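Local structure of beta-lactamase (Sebaldella termitidis, 6N1N) at residues A[13-16]-A[17-21]; A[38-41]-A[42-46]; A[144-147]-A[148-151]; A[179-182]-A[183-186]. The protein probably hydrolyses beta-lactam antibiotics to substituted beta-amino acids, as a class D beta-lactamase of the penicillin-binding transpeptidase fold. One frame throughout, in Å; residues are numbered along the deposited sequence.

Contact 1 of 4, residues A[13-16]-A[17-21]; sequences QKIF and DENKI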
loop_
_atom_site.group_PDB
_atom_site.type_symbol
_atom_site.label_atom_id
_atom_site.label_comp_id
_atom_site.label_asym_id
_atom_site.label_seq_id
_atom_site.Cartn_x
_atom_site.Cartn_y
_atom_site.Cartn_z
ATOM N N GLN A 13 -16.095 -10.403 8.649
ATOM C CA GLN A 13 -15.654 -11.742 8.273
ATOM C C GLN A 13 -16.575 -12.371 7.242
ATOM O O GLN A 13 -16.122 -13.150 6.395
ATOM C CB GLN A 13 -15.571 -12.646 9.496
ATOM C CG GLN A 13 -15.057 -14.041 9.153
ATOM C CD GLN A 13 -13.629 -14.007 8.669
ATOM O OE1 GLN A 13 -12.795 -13.306 9.236
ATOM N NE2 GLN A 13 -13.338 -14.757 7.611
ATOM N N LYS A 14 -17.871 -12.072 7.306
ATOM C CA LYS A 14 -18.813 -12.621 6.339
ATOM C C LYS A 14 -18.438 -12.267 4.902
ATOM O O LYS A 14 -18.700 -13.059 3.993
ATOM C CB LYS A 14 -20.221 -12.125 6.678
ATOM C CG LYS A 14 -21.300 -12.435 5.644
ATOM C CD LYS A 14 -22.532 -11.529 5.826
ATOM C CE LYS A 14 -22.216 -10.049 5.533
ATOM N NZ LYS A 14 -23.368 -9.130 5.793
ATOM N N ILE A 15 -17.845 -11.093 4.664
ATOM C CA ILE A 15 -17.495 -10.734 3.293
ATOM C C ILE A 15 -16.412 -11.664 2.779
ATOM O O ILE A 15 -16.409 -12.065 1.605
ATOM C CB ILE A 15 -17.036 -9.263 3.200
ATOM C CG1 ILE A 15 -18.125 -8.312 3.694
ATOM C CG2 ILE A 15 -16.631 -8.939 1.755
ATOM C CD1 ILE A 15 -17.596 -6.912 4.016
ATOM N N PHE A 16 -15.484 -12.040 3.648
ATOM C CA PHE A 16 -14.447 -12.981 3.251
ATOM C C PHE A 16 -15.044 -14.352 2.994
ATOM O O PHE A 16 -14.780 -14.975 1.958
ATOM C CB PHE A 16 -13.354 -12.999 4.322
ATOM C CG PHE A 16 -12.476 -11.782 4.265
ATOM C CD1 PHE A 16 -11.186 -11.851 3.743
ATOM C CD2 PHE A 16 -12.960 -10.561 4.672
ATOM C CE1 PHE A 16 -10.400 -10.728 3.665
ATOM C CE2 PHE A 16 -12.187 -9.409 4.584
ATOM C CZ PHE A 16 -10.916 -9.479 4.091
ATOM N N ASP A 17 -15.903 -14.811 3.903
ATOM C CA ASP A 17 -16.502 -16.135 3.786
ATOM C C ASP A 17 -17.321 -16.262 2.510
ATOM O O ASP A 17 -17.243 -17.278 1.807
ATOM C CB ASP A 17 -17.392 -16.416 5.000
ATOM C CG ASP A 17 -16.595 -16.549 6.292
ATOM O OD1 ASP A 17 -15.344 -16.651 6.231
ATOM O OD2 ASP A 17 -17.232 -16.546 7.362
ATOM N N GLU A 18 -18.139 -15.255 2.213
ATOM C CA GLU A 18 -18.962 -15.305 1.009
ATOM C C GLU A 18 -18.139 -15.242 -0.270
ATOM O O GLU A 18 -18.677 -15.538 -1.339
ATOM C CB GLU A 18 -20.000 -14.174 1.029
ATOM C CG GLU A 18 -21.115 -14.405 2.046
ATOM C CD GLU A 18 -22.103 -13.248 2.146
ATOM O OE1 GLU A 18 -21.970 -12.273 1.377
ATOM O OE2 GLU A 18 -23.010 -13.317 3.003
ATOM N N ASN A 19 -16.859 -14.877 -0.197
ATOM C CA ASN A 19 -16.006 -14.846 -1.376
ATOM C C ASN A 19 -14.941 -15.934 -1.347
ATOM O O ASN A 19 -14.014 -15.897 -2.161
ATOM C CB ASN A 19 -15.383 -13.461 -1.519
ATOM C CG ASN A 19 -16.387 -12.432 -2.037
ATOM O OD1 ASN A 19 -16.643 -12.357 -3.243
ATOM N ND2 ASN A 19 -16.988 -11.669 -1.124
ATOM N N LYS A 20 -15.076 -16.914 -0.454
ATOM C CA LYS A 20 -14.163 -18.049 -0.359
ATOM C C LYS A 20 -12.706 -17.596 -0.313
ATOM O O LYS A 20 -11.825 -18.142 -0.990
ATOM C CB LYS A 20 -14.415 -19.034 -1.494
ATOM C CG LYS A 20 -15.782 -19.692 -1.393
ATOM C CD LYS A 20 -16.036 -20.652 -2.547
ATOM C CE LYS A 20 -17.419 -21.265 -2.412
ATOM N NZ LYS A 20 -17.761 -22.077 -3.597
ATOM N N ILE A 21 -12.442 -16.632 0.564
ATOM C CA ILE A 21 -11.100 -16.116 0.776
ATOM C C ILE A 21 -10.816 -16.050 2.263
ATOM O O ILE A 21 -11.720 -15.933 3.095
ATOM C CB ILE A 21 -10.922 -14.718 0.151
ATOM C CG1 ILE A 21 -12.116 -13.843 0.553
ATOM C CG2 ILE A 21 -10.767 -14.847 -1.344
ATOM C CD1 ILE A 21 -11.956 -12.403 0.168
#

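Contact 2 of 4, residues A[38-41]-A[42-46]; sequences SNEE and DSKIR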
loop_
_atom_site.group_PDB
_atom_site.type_symbol
_atom_site.label_atom_id
_atom_site.label_comp_id
_atom_site.label_asym_id
_atom_site.label_seq_id
_atom_site.Cartn_x
_atom_site.Cartn_y
_atom_site.Cartn_z
ATOM N N SER A 38 -11.286 -7.722 11.254
ATOM C CA SER A 38 -12.064 -8.916 10.921
ATOM C C SER A 38 -11.408 -10.160 11.502
ATOM O O SER A 38 -12.090 -11.143 11.814
ATOM C CB SER A 38 -12.243 -9.064 9.407
ATOM O OG SER A 38 -11.024 -9.298 8.707
ATOM N N ASN A 39 -10.084 -10.123 11.678
ATOM C CA ASN A 39 -9.367 -11.241 12.283
ATOM C C ASN A 39 -8.072 -10.677 12.863
ATOM O O ASN A 39 -7.093 -10.470 12.132
ATOM C CB ASN A 39 -9.082 -12.341 11.287
ATOM C CG ASN A 39 -8.456 -13.551 11.956
ATOM O OD1 ASN A 39 -7.269 -13.550 12.264
ATOM N ND2 ASN A 39 -9.260 -14.571 12.201
ATOM N N GLU A 40 -8.083 -10.414 14.169
ATOM C CA GLU A 40 -6.952 -9.730 14.774
ATOM C C GLU A 40 -5.642 -10.504 14.633
ATOM O O GLU A 40 -4.580 -9.891 14.473
ATOM C CB GLU A 40 -7.254 -9.443 16.252
ATOM C CG GLU A 40 -6.079 -8.832 16.971
ATOM C CD GLU A 40 -6.454 -8.273 18.322
ATOM O OE1 GLU A 40 -7.605 -8.501 18.754
ATOM O OE2 GLU A 40 -5.593 -7.605 18.935
ATOM N N GLU A 41 -5.675 -11.842 14.676
ATOM C CA GLU A 41 -4.404 -12.556 14.602
ATOM C C GLU A 41 -3.781 -12.449 13.211
ATOM O O GLU A 41 -2.552 -12.392 13.099
ATOM C CB GLU A 41 -4.591 -14.015 15.020
ATOM C CG GLU A 41 -5.092 -14.182 16.474
ATOM C CD GLU A 41 -4.403 -13.253 17.487
ATOM O OE1 GLU A 41 -3.178 -13.030 17.378
ATOM O OE2 GLU A 41 -5.097 -12.741 18.395
ATOM N N ASP A 42 -4.595 -12.403 12.152
ATOM C CA ASP A 42 -4.043 -12.254 10.806
ATOM C C ASP A 42 -3.348 -10.911 10.635
ATOM O O ASP A 42 -2.405 -10.791 9.848
ATOM C CB ASP A 42 -5.152 -12.396 9.756
ATOM C CG ASP A 42 -4.617 -12.449 8.356
ATOM O OD1 ASP A 42 -3.882 -13.425 8.055
ATOM O OD2 ASP A 42 -4.902 -11.522 7.549
ATOM N N SER A 43 -3.802 -9.893 11.363
ATOM C CA SER A 43 -3.259 -8.547 11.245
ATOM C C SER A 43 -1.810 -8.450 11.709
ATOM O O SER A 43 -1.152 -7.437 11.418
ATOM C CB SER A 43 -4.132 -7.579 12.054
ATOM O OG SER A 43 -5.487 -7.670 11.630
ATOM N N LYS A 44 -1.306 -9.464 12.419
ATOM C CA LYS A 44 0.071 -9.487 12.911
ATOM C C LYS A 44 1.016 -10.260 11.990
ATOM O O LYS A 44 2.231 -10.267 12.225
ATOM C CB LYS A 44 0.168 -10.149 14.301
ATOM C CG LYS A 44 -1.009 -9.943 15.239
ATOM C CD LYS A 44 -1.054 -8.583 15.874
ATOM C CE LYS A 44 -2.296 -8.496 16.764
ATOM N NZ LYS A 44 -2.451 -7.205 17.474
ATOM N N ILE A 45 0.499 -10.914 10.976
ATOM C CA ILE A 45 1.301 -11.787 10.121
ATOM C C ILE A 45 1.925 -10.994 8.976
ATOM O O ILE A 45 1.224 -10.328 8.204
ATOM C CB ILE A 45 0.437 -12.944 9.595
ATOM C CG1 ILE A 45 -0.059 -13.817 10.765
ATOM C CG2 ILE A 45 1.209 -13.784 8.614
ATOM C CD1 ILE A 45 -1.089 -14.842 10.357
ATOM N N ARG A 46 3.255 -11.110 8.841
ATOM C CA ARG A 46 3.977 -10.395 7.795
ATOM C C ARG A 46 3.961 -11.166 6.485
ATOM O O ARG A 46 4.129 -12.392 6.468
ATOM C CB ARG A 46 5.426 -10.164 8.213
ATOM C CG ARG A 46 5.586 -9.169 9.352
ATOM C CD ARG A 46 7.038 -8.993 9.721
ATOM N NE ARG A 46 7.263 -7.932 10.697
ATOM C CZ ARG A 46 8.295 -7.879 11.526
ATOM N NH1 ARG A 46 9.230 -8.831 11.536
ATOM N NH2 ARG A 46 8.404 -6.864 12.356
#

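Contact 3 of 4, residues A[144-147]-A[148-151]; sequences KISP and EEQI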
loop_
_atom_site.group_PDB
_atom_site.type_symbol
_atom_site.label_atom_id
_atom_site.label_comp_id
_atom_site.label_asym_id
_atom_site.label_seq_id
_atom_site.Cartn_x
_atom_site.Cartn_y
_atom_site.Cartn_z
ATOM N N LYS A 144 9.099 -8.143 4.312
ATOM C CA LYS A 144 7.742 -8.540 4.639
ATOM C C LYS A 144 7.193 -7.570 5.681
ATOM O O LYS A 144 7.951 -7.053 6.500
ATOM C CB LYS A 144 7.657 -9.967 5.200
ATOM C CG LYS A 144 8.136 -11.081 4.254
ATOM C CD LYS A 144 7.854 -12.468 4.880
ATOM C CE LYS A 144 8.475 -13.613 4.103
ATOM N NZ LYS A 144 7.873 -13.775 2.761
ATOM N N ILE A 145 5.874 -7.370 5.669
ATOM C CA ILE A 145 5.218 -6.413 6.560
ATOM C C ILE A 145 3.810 -6.893 6.880
ATOM O O ILE A 145 3.166 -7.567 6.083
ATOM C CB ILE A 145 5.205 -4.990 5.935
ATOM C CG1 ILE A 145 4.659 -3.965 6.934
ATOM C CG2 ILE A 145 4.397 -4.943 4.614
ATOM C CD1 ILE A 145 4.953 -2.537 6.534
ATOM N N SER A 146 3.348 -6.599 8.114
ATOM C CA SER A 146 2.002 -7.021 8.484
ATOM C C SER A 146 1.003 -5.915 8.190
ATOM O O SER A 146 1.382 -4.754 8.014
ATOM C CB SER A 146 1.932 -7.359 9.965
ATOM O OG SER A 146 2.022 -6.176 10.753
ATOM N N PRO A 147 -0.295 -6.235 8.180
ATOM C CA PRO A 147 -1.310 -5.163 8.043
ATOM C C PRO A 147 -1.254 -4.103 9.143
ATOM O O PRO A 147 -1.361 -2.908 8.860
ATOM C CB PRO A 147 -2.633 -5.945 8.065
ATOM C CG PRO A 147 -2.266 -7.302 7.508
ATOM C CD PRO A 147 -0.900 -7.580 8.109
ATOM N N GLU A 148 -1.102 -4.501 10.398
ATOM C CA GLU A 148 -0.876 -3.537 11.478
ATOM C C GLU A 148 0.295 -2.602 11.187
ATOM O O GLU A 148 0.195 -1.386 11.388
ATOM C CB GLU A 148 -0.660 -4.313 12.776
ATOM C CG GLU A 148 -0.270 -3.521 13.991
ATOM C CD GLU A 148 0.067 -4.439 15.168
ATOM O OE1 GLU A 148 -0.297 -5.639 15.104
ATOM O OE2 GLU A 148 0.691 -3.963 16.141
ATOM N N GLU A 149 1.409 -3.142 10.697
ATOM C CA GLU A 149 2.586 -2.337 10.404
ATOM C C GLU A 149 2.379 -1.428 9.201
ATOM O O GLU A 149 2.926 -0.310 9.169
ATOM C CB GLU A 149 3.787 -3.259 10.165
ATOM C CG GLU A 149 4.240 -3.993 11.395
ATOM C CD GLU A 149 5.326 -5.002 11.125
ATOM O OE1 GLU A 149 5.253 -5.716 10.109
ATOM O OE2 GLU A 149 6.266 -5.074 11.940
ATOM N N GLN A 150 1.605 -1.875 8.207
ATOM C CA GLN A 150 1.243 -0.976 7.115
ATOM C C GLN A 150 0.512 0.239 7.657
ATOM O O GLN A 150 0.818 1.379 7.304
ATOM C CB GLN A 150 0.348 -1.673 6.086
ATOM C CG GLN A 150 1.017 -2.734 5.257
ATOM C CD GLN A 150 1.515 -2.238 3.925
ATOM O OE1 GLN A 150 1.770 -1.045 3.716
ATOM N NE2 GLN A 150 1.681 -3.176 3.000
ATOM N N ILE A 151 -0.461 -0.001 8.534
ATOM C CA ILE A 151 -1.257 1.090 9.082
ATOM C C ILE A 151 -0.389 2.006 9.928
ATOM O O ILE A 151 -0.510 3.235 9.858
ATOM C CB ILE A 151 -2.446 0.529 9.875
ATOM C CG1 ILE A 151 -3.503 -0.008 8.884
ATOM C CG2 ILE A 151 -3.021 1.585 10.819
ATOM C CD1 ILE A 151 -4.588 -0.842 9.500
HETATM O O HOH W 1 2.137 -6.666 13.353
#

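Contact 4 of 4, residues A[179-182]-A[183-186]; sequences EKTP and EYTL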
loop_
_atom_site.group_PDB
_atom_site.type_symbol
_atom_site.label_atom_id
_atom_site.label_comp_id
_atom_site.label_asym_id
_atom_site.label_seq_id
_atom_site.Cartn_x
_atom_site.Cartn_y
_atom_site.Cartn_z
ATOM N N GLU A 179 -9.363 8.388 -5.606
ATOM C CA GLU A 179 -10.783 8.656 -5.792
ATOM C C GLU A 179 -11.124 9.802 -4.863
ATOM O O GLU A 179 -10.745 9.766 -3.690
ATOM C CB GLU A 179 -11.636 7.436 -5.459
ATOM C CG GLU A 179 -13.070 7.546 -5.857
ATOM C CD GLU A 179 -13.682 6.169 -5.908
ATOM O OE1 GLU A 179 -13.188 5.334 -6.702
ATOM O OE2 GLU A 179 -14.611 5.905 -5.127
ATOM N N LYS A 180 -11.820 10.799 -5.387
ATOM C CA LYS A 180 -12.290 11.938 -4.610
ATOM C C LYS A 180 -13.735 12.255 -4.971
ATOM O O LYS A 180 -14.073 12.401 -6.149
ATOM C CB LYS A 180 -11.427 13.181 -4.854
ATOM C CG LYS A 180 -11.642 14.307 -3.849
ATOM C CD LYS A 180 -10.621 15.406 -4.013
ATOM C CE LYS A 180 -10.849 16.502 -2.983
ATOM N NZ LYS A 180 -12.244 17.029 -3.008
ATOM N N THR A 181 -14.569 12.395 -3.961
ATOM C CA THR A 181 -15.949 12.832 -4.109
ATOM C C THR A 181 -16.193 13.889 -3.052
ATOM O O THR A 181 -15.379 14.077 -2.141
ATOM C CB THR A 181 -16.952 11.684 -3.922
ATOM O OG1 THR A 181 -17.104 11.410 -2.533
ATOM C CG2 THR A 181 -16.474 10.433 -4.617
ATOM N N PRO A 182 -17.354 14.547 -3.085
ATOM C CA PRO A 182 -17.649 15.473 -1.987
ATOM C C PRO A 182 -17.732 14.801 -0.617
ATOM O O PRO A 182 -17.600 15.491 0.411
ATOM C CB PRO A 182 -18.989 16.098 -2.411
ATOM C CG PRO A 182 -19.006 15.963 -3.894
ATOM C CD PRO A 182 -18.389 14.608 -4.144
ATOM N N GLU A 183 -17.933 13.490 -0.573
ATOM C CA GLU A 183 -18.032 12.742 0.681
ATOM C C GLU A 183 -16.671 12.351 1.253
ATOM O O GLU A 183 -16.491 12.322 2.482
ATOM C CB GLU A 183 -18.874 11.482 0.424
ATOM C CG GLU A 183 -19.186 10.692 1.684
ATOM C CD GLU A 183 -19.937 9.402 1.412
ATOM O OE1 GLU A 183 -20.136 9.045 0.242
ATOM O OE2 GLU A 183 -20.310 8.720 2.398
ATOM N N TYR A 184 -15.715 11.977 0.404
ATOM C CA TYR A 184 -14.485 11.383 0.909
ATOM C C TYR A 184 -13.362 11.582 -0.088
ATOM O O TYR A 184 -13.597 11.742 -1.282
ATOM C CB TYR A 184 -14.649 9.874 1.175
ATOM C CG TYR A 184 -15.018 9.041 -0.030
ATOM C CD1 TYR A 184 -14.068 8.632 -0.936
ATOM C CD2 TYR A 184 -16.329 8.631 -0.231
ATOM C CE1 TYR A 184 -14.424 7.847 -2.042
ATOM C CE2 TYR A 184 -16.692 7.855 -1.301
ATOM C CZ TYR A 184 -15.746 7.458 -2.203
ATOM O OH TYR A 184 -16.126 6.681 -3.286
ATOM N N THR A 185 -12.135 11.511 0.435
ATOM C CA THR A 185 -10.917 11.471 -0.360
ATOM C C THR A 185 -10.219 10.172 0.001
ATOM O O THR A 185 -9.851 9.966 1.167
ATOM C CB THR A 185 -9.985 12.653 -0.080
ATOM O OG1 THR A 185 -10.671 13.863 -0.388
ATOM C CG2 THR A 185 -8.719 12.567 -0.921
ATOM N N LEU A 186 -10.067 9.307 -0.988
ATOM C CA LEU A 186 -9.490 7.993 -0.813
ATOM C C LEU A 186 -8.074 7.949 -1.366
ATOM O O LEU A 186 -7.833 8.311 -2.521
ATOM C CB LEU A 186 -10.378 6.966 -1.518
ATOM C CG LEU A 186 -9.859 5.537 -1.591
ATOM C CD1 LEU A 186 -9.776 4.915 -0.163
ATOM C CD2 LEU A 186 -10.721 4.694 -2.536
HETATM O O HOH W 2 -19.455 9.707 -2.449
HETATM O O HOH W 3 -13.450 14.872 -0.482
#

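Contact 1 of 4, residues A[13-16]-A[17-21]
Asn19 folds its amide back onto Ile15 O at the last turn of helix 11-18, where backbone donors run short. Followed outward, CB of Asn19 lies 3.6 Å from Ile15 O, and CG is set anti to its own carbonyl carbon (chi1 -75°), which swings the amide back along the helix. Its nitrogen ND2 then donates to Ile15 O at 2.8 Å, almost straight at 175° and within the planes of both the amide and the carbonyl. The backbone N of Asn19 is only weakly bonded to Ile15 O and gives its better bond to Phe16 O, at 3.0 Å. Ile21 N donates to the same oxygen at 3.2 Å, from the opposite face of the carbonyl plane. Lys20, with positive phi, is the C-prime residue of this Schellman motif, completed by Lys20 N to Asp17 O. Beyond the turn Ile21 folds back across Phe16, CD1 of Ile21 lying 3.7 Å from CD1 of the Phe16 ring. Leu231, Phe234, Leu238 and Met241 of helix 228-245 touch the side chains of Ile15, Asn19 and Ile21. On another side, Gln13 NE2 donates to Asp17 OD1 at 3.1 Å, coming from above the carboxylate plane. Lys14 and Glu18 run alongside, CG of Lys14 lying 3.3 Å from OE2 of Glu18. Side-chain and backbone N-H groups thus serve Ile15 O and Phe16 O, while the carboxylates, probably disfavoured by the helix's negative pole, gain some compensation from Gln13 and nearby Lys14.

Contact 2 of 4, residues A[38-41]-A[42-46]
Asn39 grips Asp42 through a side-chain to backbone hydrogen bond, the shortest polar link in a turn held together by many modest ones. OD1 of Asn39 accepts from Asp42 N at 2.9 Å, with the donor lying in the plane of the amide carbonyl. The arm reaches forward because CG stands anti to the backbone N (chi1 -175°). CB of Asp42 packs against the same OD1, while its carboxylate leads elsewhere, OD2 being hydrogen-bonded to Ser24 OG. The backbone bonds form a second group: Lys44 N donates to Glu41 O at 3.3 Å from well above the carbonyl plane, and Ser43 N makes weak bonds to Asn39 O and to Glu40 O. Ile45 N to Asp42 O, at 3.1 Å, repeats the three-residue span of Lys44 N to Glu41 O and Ser43 N to Glu40 O; these three resemble 3-10 turns, yet the chain never settles into a regular helix as it leaves strand 34-37 of the central sheet on the way to helix 56-63. Electrostatic contacts lie on the outside, where Glu40 OE2 and Lys44 NZ make a weak salt bridge at 3.5 Å. The lysine bends at chi2 (-76°), and its CE packs 3.5 Å from Glu40 O and 3.8 Å from Glu40 CG. NZ also has a long, weak ion pair with Glu148. Ile45 adds a van der Waals contact, its CG1 3.7 Å from Glu41 O.

Contact 3 of 4, residues A[144-147]-A[148-151]
Ser146 and Glu149 exchange hydrogen bonds at the start of helix 147-159 and give a clear example of the capping box. Glu149 N donates to Ser146 OG at 3.1 Å; in return OE1 of Glu149 accepts from Ser146 N at 2.9 Å, using its anti lone pair. Each bond is fairly straight, at 159° and 161°. The serine hydroxyl sits between its own N and carbonyl carbon (chi1 71°), a rotation that brings it over the first turn, and CG of Glu149 lies 3.2 Å from OG. A water 2.6 Å from Ser146 OG donates a weak bond to OE1 of Glu148. Behind the box, Ser146 O accepts from Gln150 N at 2.9 Å and Pro147 O from Ile151 N, opening the regular helix pattern.

Ile145, just before the cap, slides past Glu149 in the opposite direction, its CG1 3.4 Å from CB of Glu149. Its other branch, CG2, meets the amide of Gln150, with NE2 at 3.6 Å. Farther out, OE2 of Glu149 has Arg46 as its partner, while Gln150 NE2 is hydrogen-bonded to Thr52 OG1, the neighbour of the predicted nucleophile Ser51. Pro147 and Ile151 turn to the central sheet, touching Ala217 among others. A carboxylate held by a backbone N-H, an arginine and the positive end of a helix is probably stabilised as an anion, and the box joins the approaching chain to the first helical turn at both Ser146 N and Glu149 N.

Contact 4 of 4, residues A[179-182]-A[183-186]
The two segments 179-182 and 183-186 run antiparallel, their directions 160° apart, as the arms of a tight hairpin joining strands 177-180 and 184-195. Leu186 N donates to Glu179 O at 2.8 Å in the hydrogen-bonded pair, and Lys180 faces Thr185 in the non-hydrogen-bonded pair. Thr181 N then reaches Tyr184 O at 2.9 Å, nearly straight at 178°, leaving Pro182 and Glu183 to make the bend, with backbone angles close to a type I turn. Thr181 OG1 accepts from Glu183 N at 3.0 Å, an ST turn, and also from Tyr184 N at 3.3 Å. The same side chain covers one face of the Tyr184 ring: its CG2 makes a CH-pi contact 4.3 Å from the centroid. At the ring edge, Tyr184 OH donates to Glu179 OE2 over a short 2.5 Å, using the anti lone pair of the carboxylate. The other oxygen, OE1, is in a salt bridge with Lys236 of helix 228-245, and Met240 of that helix touches Glu179, Tyr184 and Leu186. Held by a phenol at one oxygen and an ammonium group at the other, the Glu179 carboxylate is probably kept ionised, and the tyrosine ring is fixed at its hydroxyl end.

Overall arrangement
Contacts 2 and 3 form the closest pair, with centres 9 Å apart: Arg46 NH2 meets Glu149 OE2 in a salt bridge of 2.8 Å, and Ser43 O probably accepts from Glu148 N at 3.1 Å. Contact 1 touches contact 2 more lightly, through packing of Gln13 and Phe16 against Ser38, with centres 15 Å apart. Contact 4 stands alone, its nearest atoms about 12 Å from contact 3, yet its hairpin and contact 1 both meet helix 228-245. Of the four, contact 3 is tied most directly to the predicted active site: the side chain of Gln150 lies about 9 Å from that of Ser51, whereas the other three lie away from it.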